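Long-range contacts in putative ATPase, AAA family (Prochlorococcus marinus subsp. pastoris str. CCMP1986, PDB 3CTD), which probably acts as a DNA-dependent ATPase in the cell's response to stalled DNA replication, the present chain being its C-terminal helical part, without the ATPase module: residues 71-75 and 112-117; 75-79 and 91-95; 68-72 and 97-102. The protein carries 1 engineered substitution. All blocks are in the same frame, centred on the assembly; numbering follows the deposited sequence.

Contact 1. Residues 71-75 and 112-117; sequences IFRRL and FLSQAS
Leu113 lays one methyl over a face of the Phe72 ring, and this CH-pi contact lies between two helices that run side by side in the helical C-terminal part of a RarA/MGS1/WRNIP1-type protein. Helix 68-83 and helix 110-121 point nearly the same way, their local axes 10.8 Å apart at 19°, and at this spacing the helices meet through their side chains. The methyl CD2 of Leu113 sits 3.7 Å from the centroid of the Phe72 ring, displaced toward the rim on the CE2 side. With CG anti to its own carbonyl carbon (chi1 -76°), Leu113 directs that branch across the gap toward helix 68-83. The same methyl is also met by Ile71, whose CG2 comes within 3.8 Å of Leu113 CD2, the two side chains crossing at about a right angle. Ala116, one turn further on, approaches the ring obliquely, its CB 4.1 Å from Phe72 CE1; the same CB also lies 3.8 Å from Leu75 CD1. Leu75 in turn spreads its two methyls against Ser117. Every touching residue is buried; Phe42 of helix 36-47 packs on both Leu75 and Ser117, and Met61 of helix 51-63 on Ile71. A hydroxyl in such apolar company needs a partner, and Ser117 OG finds it in its own helix, donating at 2.7 Å to Leu113 O from well above the carbonyl plane; that oxygen also accepts from Ser117 N.

Contact 2. Residues 75-79 and 91-95; sequences LLISA and IVVVQ
Ile91 meets Ala79 and Leu76 in the last turns of helix 68-83, before the chain returns, after a short connection, as helix 90-104. The two form an antiparallel helical hairpin, their local axes at 172° and 9.2 Å apart. The alpha carbons of Ala79 and Ile91 are the nearest pair, at 5.3 Å, a closeness that the small methyl of Ala79 permits: its CB rests 4.0 Å from Ile91 CA. Ile91 carries CG1 anti to its backbone N (chi1 -171°), and a turn at the next torsion brings CD1 back across the interface, 3.4 Å from Leu76 O and also against the CD2 methyl of Leu76. Ile91 N lies in the first turn of its helix; a water 3.1 Å from Ile91 N, which accepts from it, lies within hydrogen-bonding distance of Ala79 O as well, at this end of the hairpin. One turn along, Val94 faces helix 68-83 and divides its branches: CG1 lies 3.7 Å from Leu76 CD2 and, more loosely, against Leu75 CB, while CG2 leans toward Ala79 CB. Gln95 comes next, at the flank. Its chain bends at the second torsion (chi2 63°), which sets OE1 3.4 Å from Leu76 CD2; NE2 has a weak hydrogen bond to Asp99 OD1, a turn further down. Helices 110-121 and 36-47 of the same chain flank the hairpin. Leu75 reaches on to Leu120 of helix 110-121 and to Phe42 and Ile46 of helix 36-47, whereas Leu76 and Ile91 pack on Phe112 and Gln115 of the third subunit.

Contact 3. Residues 68-72 and 97-102; sequences PNFIF and CCDAFD
Cys98 lies over the middle of the Phe72 ring, backbone first. Its CA stands 3.7 Å from the ring centroid, only 10° off the normal, so a backbone C-H rather than a side chain supplies this CH-pi contact. CB follows, 3.7 Å from Phe72 CD1, and SG, anti to the backbone N of Cys98, extends obliquely beside the ring as a sulfur-aromatic contact, 4.5 Å from the centroid. Cys97 touches the ring too, its CB 3.9 Å from Phe72 CE1. At its CE2 corner, Phe72 turns an edge toward the face of Phe101 in an offset edge-to-face pair, with the centroids 6.0 Å apart and the planes at 62°. These contacts lie on an antiparallel pair of helices, 68-83 and 90-104, within the C-terminal helical domain of the RarA-type ATPases. Pro68, the first residue of its helix, crosses the outer end of the Phe101 ring at about a right angle, CG 3.6 Å from Phe101 CZ. Further out, Phe106 joins the aromatic group: its ring pairs edge-to-face with Phe101, and Pro68 packs on it as well. Asp67 accepts a hydrogen bond from Asn69 N through OD1, in the first turn of the helix that carries Pro68. Cys97 also packs against Ile91 of the second subunit.

How the contacts relate
Helix 68-83 is common to all three contacts, meeting helix 90-104 in contacts 2 and 3 and helix 110-121 in contact 1. Contacts 1 and 3 have centres about 7 Å apart and share Phe72, whose ring is held between Leu113 on one face and Cys98 on the opposite one. Helices 90-104 and 110-121 also touch directly, with Ala116 CB 3.8 Å from Cys97 CB. Contact 2 lies about 8 Å from contact 1 and about 10 Å from contact 3, centre to centre, further along the same hairpin; Leu75 joins it to contact 1. Contacts between subunits border all three, within a four-chain assembly.

Contact 1. Residues 71-75 and 112-117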
loop_
_atom_site.group_PDB
_atom_site.type_symbol
_atom_site.label_atom_id
_atom_site.label_comp_id
_atom_site.label_asym_id
_atom_site.label_seq_id
_atom_site.Cartn_x
_atom_site.Cartn_y
_atom_site.Cartn_z
ATOM N N ILE B 71 6.836 11.161 -17.336
ATOM C CA ILE B 71 7.026 11.825 -16.028
ATOM C C ILE B 71 6.910 10.808 -14.879
ATOM O O ILE B 71 7.713 10.804 -13.953
ATOM C CB ILE B 71 5.984 12.950 -15.819
ATOM C CG1 ILE B 71 6.109 14.015 -16.927
ATOM C CG2 ILE B 71 6.046 13.497 -14.403
ATOM C CD1 ILE B 71 4.825 14.861 -17.085
ATOM N N PHE B 72 5.913 9.942 -14.950
ATOM C CA PHE B 72 5.744 8.868 -13.941
ATOM C C PHE B 72 6.903 7.874 -13.874
ATOM O O PHE B 72 7.174 7.340 -12.806
ATOM C CB PHE B 72 4.438 8.094 -14.123
ATOM C CG PHE B 72 3.295 8.714 -13.420
ATOM C CD1 PHE B 72 3.342 8.909 -12.038
ATOM C CD2 PHE B 72 2.186 9.129 -14.119
ATOM C CE1 PHE B 72 2.284 9.497 -11.370
ATOM C CE2 PHE B 72 1.141 9.702 -13.446
ATOM C CZ PHE B 72 1.186 9.902 -12.073
ATOM N N ARG B 73 7.583 7.643 -14.995
ATOM C CA ARG B 73 8.773 6.770 -14.989
ATOM C C ARG B 73 9.850 7.357 -14.104
ATOM O O ARG B 73 10.381 6.669 -13.233
ATOM C CB ARG B 73 9.331 6.561 -16.403
ATOM C CG ARG B 73 8.937 5.249 -17.053
ATOM C CD ARG B 73 9.452 5.122 -18.513
ATOM N NE ARG B 73 8.226 5.063 -19.285
ATOM C CZ ARG B 73 7.930 5.813 -20.329
ATOM N NH1 ARG B 73 8.842 6.666 -20.832
ATOM N NH2 ARG B 73 6.721 5.662 -20.867
ATOM N N ARG B 74 10.144 8.632 -14.329
ATOM C CA ARG B 74 11.131 9.341 -13.553
ATOM C C ARG B 74 10.741 9.515 -12.115
ATOM O O ARG B 74 11.596 9.483 -11.256
ATOM C CB ARG B 74 11.464 10.697 -14.181
ATOM C CG ARG B 74 12.251 10.574 -15.472
ATOM C CD ARG B 74 13.693 9.966 -15.341
ATOM N NE ARG B 74 14.218 9.682 -16.690
ATOM C CZ ARG B 74 14.908 10.549 -17.470
ATOM N NH1 ARG B 74 15.211 11.781 -17.031
ATOM N NH2 ARG B 74 15.302 10.181 -18.701
ATOM N N LEU B 75 9.455 9.686 -11.837
ATOM C CA LEU B 75 8.999 9.710 -10.466
ATOM C C LEU B 75 9.152 8.314 -9.797
ATOM O O LEU B 75 9.527 8.228 -8.617
ATOM C CB LEU B 75 7.553 10.181 -10.391
ATOM C CG LEU B 75 7.203 11.646 -10.689
ATOM C CD1 LEU B 75 5.685 11.761 -10.686
ATOM C CD2 LEU B 75 7.757 12.497 -9.582
ATOM N N PHE B 112 -2.806 13.765 -9.609
ATOM C CA PHE B 112 -2.023 12.575 -9.228
ATOM C C PHE B 112 -0.559 12.827 -9.590
ATOM O O PHE B 112 0.317 12.457 -8.821
ATOM C CB PHE B 112 -2.572 11.276 -9.847
ATOM C CG PHE B 112 -3.967 11.017 -9.471
ATOM C CD1 PHE B 112 -4.289 10.643 -8.168
ATOM C CD2 PHE B 112 -4.980 11.220 -10.376
ATOM C CE1 PHE B 112 -5.626 10.444 -7.785
ATOM C CE2 PHE B 112 -6.331 11.025 -10.018
ATOM C CZ PHE B 112 -6.647 10.631 -8.725
ATOM N N LEU B 113 -0.290 13.531 -10.703
ATOM C CA LEU B 113 1.091 13.939 -10.995
ATOM C C LEU B 113 1.596 14.825 -9.869
ATOM O O LEU B 113 2.684 14.619 -9.288
ATOM C CB LEU B 113 1.175 14.650 -12.347
ATOM C CG LEU B 113 1.110 13.746 -13.609
ATOM C CD1 LEU B 113 0.743 14.508 -14.940
ATOM C CD2 LEU B 113 2.373 12.867 -13.803
ATOM N N SER B 114 0.776 15.807 -9.537
ATOM C CA SER B 114 1.064 16.707 -8.453
ATOM C C SER B 114 1.238 16.020 -7.085
ATOM O O SER B 114 2.257 16.253 -6.436
ATOM C CB SER B 114 0.006 17.790 -8.421
ATOM O OG SER B 114 0.179 18.532 -7.271
ATOM N N GLN B 115 0.296 15.170 -6.643
ATOM C CA GLN B 115 0.505 14.400 -5.386
ATOM C C GLN B 115 1.838 13.629 -5.352
ATOM O O GLN B 115 2.597 13.678 -4.366
ATOM C CB GLN B 115 -0.615 13.399 -5.148
ATOM C CG GLN B 115 -0.333 12.443 -4.012
ATOM C CD GLN B 115 -1.590 12.041 -3.238
ATOM O OE1 GLN B 115 -2.643 12.618 -3.445
ATOM N NE2 GLN B 115 -1.489 11.024 -2.372
ATOM N N ALA B 116 2.082 12.859 -6.416
ATOM C CA ALA B 116 3.280 12.060 -6.508
ATOM C C ALA B 116 4.541 12.947 -6.426
ATOM O O ALA B 116 5.492 12.662 -5.675
ATOM C CB ALA B 116 3.260 11.252 -7.793
ATOM N N SER B 117 4.544 14.016 -7.207
ATOM C CA SER B 117 5.664 14.940 -7.224
ATOM C C SER B 117 5.891 15.577 -5.864
ATOM O O SER B 117 7.007 15.505 -5.316
ATOM C CB SER B 117 5.461 15.985 -8.325
ATOM O OG SER B 117 5.260 15.257 -9.547
#

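Contact 2. Residues 75-79 and 91-95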
loop_
_atom_site.group_PDB
_atom_site.type_symbol
_atom_site.label_atom_id
_atom_site.label_comp_id
_atom_site.label_asym_id
_atom_site.label_seq_id
_atom_site.Cartn_x
_atom_site.Cartn_y
_atom_site.Cartn_z
ATOM N N LEU B 75 9.455 9.686 -11.837
ATOM C CA LEU B 75 8.999 9.710 -10.466
ATOM C C LEU B 75 9.152 8.314 -9.797
ATOM O O LEU B 75 9.527 8.228 -8.617
ATOM C CB LEU B 75 7.553 10.181 -10.391
ATOM C CG LEU B 75 7.203 11.646 -10.689
ATOM C CD1 LEU B 75 5.685 11.761 -10.686
ATOM C CD2 LEU B 75 7.757 12.497 -9.582
ATOM N N LEU B 76 8.891 7.229 -10.532
ATOM C CA LEU B 76 9.025 5.899 -9.945
ATOM C C LEU B 76 10.500 5.667 -9.630
ATOM O O LEU B 76 10.853 5.315 -8.497
ATOM C CB LEU B 76 8.482 4.791 -10.844
ATOM C CG LEU B 76 6.949 4.651 -10.978
ATOM C CD1 LEU B 76 6.598 3.817 -12.241
ATOM C CD2 LEU B 76 6.252 4.082 -9.732
ATOM N N ILE B 77 11.355 5.899 -10.626
ATOM C CA ILE B 77 12.807 5.874 -10.437
ATOM C C ILE B 77 13.303 6.694 -9.247
ATOM O O ILE B 77 14.043 6.201 -8.408
ATOM C CB ILE B 77 13.532 6.361 -11.704
ATOM C CG1 ILE B 77 13.156 5.451 -12.893
ATOM C CG2 ILE B 77 15.047 6.448 -11.470
ATOM C CD1 ILE B 77 13.787 5.891 -14.245
ATOM N N SER B 78 12.928 7.962 -9.189
ATOM C CA SER B 78 13.376 8.822 -8.128
ATOM C C SER B 78 12.862 8.330 -6.741
ATOM O O SER B 78 13.553 8.443 -5.719
ATOM C CB SER B 78 12.976 10.264 -8.440
ATOM O OG SER B 78 12.749 10.920 -7.220
ATOM N N ALA B 79 11.687 7.726 -6.703
ATOM C CA ALA B 79 11.222 7.121 -5.457
ATOM C C ALA B 79 12.146 6.026 -4.877
ATOM O O ALA B 79 12.125 5.739 -3.675
ATOM C CB ALA B 79 9.780 6.594 -5.642
ATOM N N ILE B 91 7.550 4.399 -3.063
ATOM C CA ILE B 91 7.323 3.713 -4.335
ATOM C C ILE B 91 5.881 3.216 -4.414
ATOM O O ILE B 91 5.309 3.232 -5.475
ATOM C CB ILE B 91 8.367 2.586 -4.658
ATOM C CG1 ILE B 91 8.201 2.066 -6.074
ATOM C CG2 ILE B 91 8.252 1.404 -3.713
ATOM C CD1 ILE B 91 8.865 2.931 -7.074
ATOM N N VAL B 92 5.286 2.818 -3.291
ATOM C CA VAL B 92 3.897 2.374 -3.319
ATOM C C VAL B 92 2.973 3.544 -3.641
ATOM O O VAL B 92 2.055 3.395 -4.415
ATOM C CB VAL B 92 3.471 1.746 -1.959
ATOM C CG1 VAL B 92 1.962 1.344 -1.969
ATOM C CG2 VAL B 92 4.408 0.568 -1.554
ATOM N N VAL B 93 3.221 4.714 -3.055
ATOM C CA VAL B 93 2.326 5.852 -3.236
ATOM C C VAL B 93 2.391 6.339 -4.695
ATOM O O VAL B 93 1.361 6.587 -5.342
ATOM C CB VAL B 93 2.680 7.018 -2.241
ATOM C CG1 VAL B 93 1.985 8.361 -2.626
ATOM C CG2 VAL B 93 2.371 6.620 -0.783
ATOM N N VAL B 94 3.599 6.515 -5.202
ATOM C CA VAL B 94 3.783 6.996 -6.558
ATOM C C VAL B 94 3.216 6.010 -7.576
ATOM O O VAL B 94 2.648 6.425 -8.567
ATOM C CB VAL B 94 5.272 7.165 -6.890
ATOM C CG1 VAL B 94 5.415 7.394 -8.352
ATOM C CG2 VAL B 94 5.864 8.299 -6.076
ATOM N N GLN B 95 3.381 4.705 -7.326
ATOM C CA GLN B 95 2.868 3.697 -8.236
ATOM C C GLN B 95 1.357 3.781 -8.278
ATOM O O GLN B 95 0.722 3.669 -9.314
ATOM C CB GLN B 95 3.332 2.286 -7.851
ATOM C CG GLN B 95 2.641 1.191 -8.643
ATOM C CD GLN B 95 2.949 1.300 -10.114
ATOM O OE1 GLN B 95 4.122 1.495 -10.517
ATOM N NE2 GLN B 95 1.909 1.175 -10.948
HETATM O O HOH W 1 10.421 4.319 -1.843
#

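Contact 3. Residues 68-72 and 97-102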
loop_
_atom_site.group_PDB
_atom_site.type_symbol
_atom_site.label_atom_id
_atom_site.label_comp_id
_atom_site.label_asym_id
_atom_site.label_seq_id
_atom_site.Cartn_x
_atom_site.Cartn_y
_atom_site.Cartn_z
ATOM N N PRO B 68 2.781 12.003 -19.922
ATOM C CA PRO B 68 2.678 11.747 -18.468
ATOM C C PRO B 68 3.350 10.433 -18.037
ATOM O O PRO B 68 3.977 10.382 -16.966
ATOM C CB PRO B 68 1.155 11.697 -18.193
ATOM C CG PRO B 68 0.540 11.428 -19.508
ATOM C CD PRO B 68 1.454 12.074 -20.557
ATOM N N ASN B 69 3.248 9.391 -18.858
ATOM C CA ASN B 69 3.973 8.123 -18.598
ATOM C C ASN B 69 5.465 8.340 -18.428
ATOM O O ASN B 69 6.080 7.765 -17.519
ATOM C CB ASN B 69 3.739 7.092 -19.708
ATOM C CG ASN B 69 2.270 6.722 -19.843
ATOM O OD1 ASN B 69 1.629 6.319 -18.864
ATOM N ND2 ASN B 69 1.712 6.915 -21.047
ATOM N N PHE B 70 6.053 9.189 -19.271
ATOM C CA PHE B 70 7.445 9.542 -19.084
ATOM C C PHE B 70 7.676 10.221 -17.711
ATOM O O PHE B 70 8.572 9.846 -16.960
ATOM C CB PHE B 70 7.953 10.381 -20.245
ATOM C CG PHE B 70 9.347 10.834 -20.091
ATOM C CD1 PHE B 70 10.380 9.918 -19.970
ATOM C CD2 PHE B 70 9.646 12.184 -20.064
ATOM C CE1 PHE B 70 11.708 10.342 -19.835
ATOM C CE2 PHE B 70 10.963 12.618 -19.915
ATOM C CZ PHE B 70 12.010 11.687 -19.810
ATOM N N ILE B 71 6.836 11.161 -17.336
ATOM C CA ILE B 71 7.026 11.825 -16.028
ATOM C C ILE B 71 6.910 10.808 -14.879
ATOM O O ILE B 71 7.713 10.804 -13.953
ATOM C CB ILE B 71 5.984 12.950 -15.819
ATOM C CG1 ILE B 71 6.109 14.015 -16.927
ATOM C CG2 ILE B 71 6.046 13.497 -14.403
ATOM C CD1 ILE B 71 4.825 14.861 -17.085
ATOM N N PHE B 72 5.913 9.942 -14.950
ATOM C CA PHE B 72 5.744 8.868 -13.941
ATOM C C PHE B 72 6.903 7.874 -13.874
ATOM O O PHE B 72 7.174 7.340 -12.806
ATOM C CB PHE B 72 4.438 8.094 -14.123
ATOM C CG PHE B 72 3.295 8.714 -13.420
ATOM C CD1 PHE B 72 3.342 8.909 -12.038
ATOM C CD2 PHE B 72 2.186 9.129 -14.119
ATOM C CE1 PHE B 72 2.284 9.497 -11.370
ATOM C CE2 PHE B 72 1.141 9.702 -13.446
ATOM C CZ PHE B 72 1.186 9.902 -12.073
ATOM N N CYS B 97 -0.421 6.600 -7.573
ATOM C CA CYS B 97 -0.663 7.794 -8.372
ATOM C C CYS B 97 -0.662 7.471 -9.871
ATOM O O CYS B 97 -1.606 7.845 -10.584
ATOM C CB CYS B 97 0.384 8.856 -8.043
ATOM S SG CYS B 97 0.135 9.560 -6.384
ATOM N N CYS B 98 0.362 6.747 -10.329
ATOM C CA CYS B 98 0.442 6.281 -11.715
ATOM C C CYS B 98 -0.815 5.450 -12.093
ATOM O O CYS B 98 -1.509 5.753 -13.071
ATOM C CB CYS B 98 1.772 5.540 -11.955
ATOM S SG CYS B 98 2.032 4.899 -13.653
ATOM N N ASP B 99 -1.160 4.451 -11.292
ATOM C CA ASP B 99 -2.399 3.726 -11.564
ATOM C C ASP B 99 -3.638 4.621 -11.534
ATOM O O ASP B 99 -4.599 4.413 -12.301
ATOM C CB ASP B 99 -2.608 2.565 -10.597
ATOM C CG ASP B 99 -1.585 1.529 -10.742
ATOM O OD1 ASP B 99 -0.926 1.479 -11.782
ATOM O OD2 ASP B 99 -1.398 0.761 -9.801
ATOM N N ALA B 100 -3.668 5.603 -10.640
ATOM C CA ALA B 100 -4.848 6.450 -10.596
ATOM C C ALA B 100 -4.916 7.240 -11.913
ATOM O O ALA B 100 -5.959 7.287 -12.561
ATOM C CB ALA B 100 -4.817 7.334 -9.410
ATOM N N PHE B 101 -3.784 7.748 -12.375
ATOM C CA PHE B 101 -3.762 8.474 -13.629
ATOM C C PHE B 101 -4.253 7.608 -14.815
ATOM O O PHE B 101 -5.056 8.100 -15.629
ATOM C CB PHE B 101 -2.376 9.105 -13.887
ATOM C CG PHE B 101 -2.341 9.990 -15.105
ATOM C CD1 PHE B 101 -2.447 11.373 -14.980
ATOM C CD2 PHE B 101 -2.261 9.434 -16.386
ATOM C CE1 PHE B 101 -2.441 12.199 -16.112
ATOM C CE2 PHE B 101 -2.266 10.237 -17.509
ATOM C CZ PHE B 101 -2.362 11.633 -17.383
ATOM N N ASP B 102 -3.786 6.354 -14.929
ATOM C CA ASP B 102 -4.312 5.434 -15.968
ATOM C C ASP B 102 -5.832 5.302 -15.913
ATOM O O ASP B 102 -6.496 5.281 -16.935
ATOM C CB ASP B 102 -3.577 4.057 -16.039
ATOM C CG ASP B 102 -2.120 4.187 -16.655
ATOM O OD1 ASP B 102 -1.866 5.157 -17.434
ATOM O OD2 ASP B 102 -1.206 3.360 -16.360
#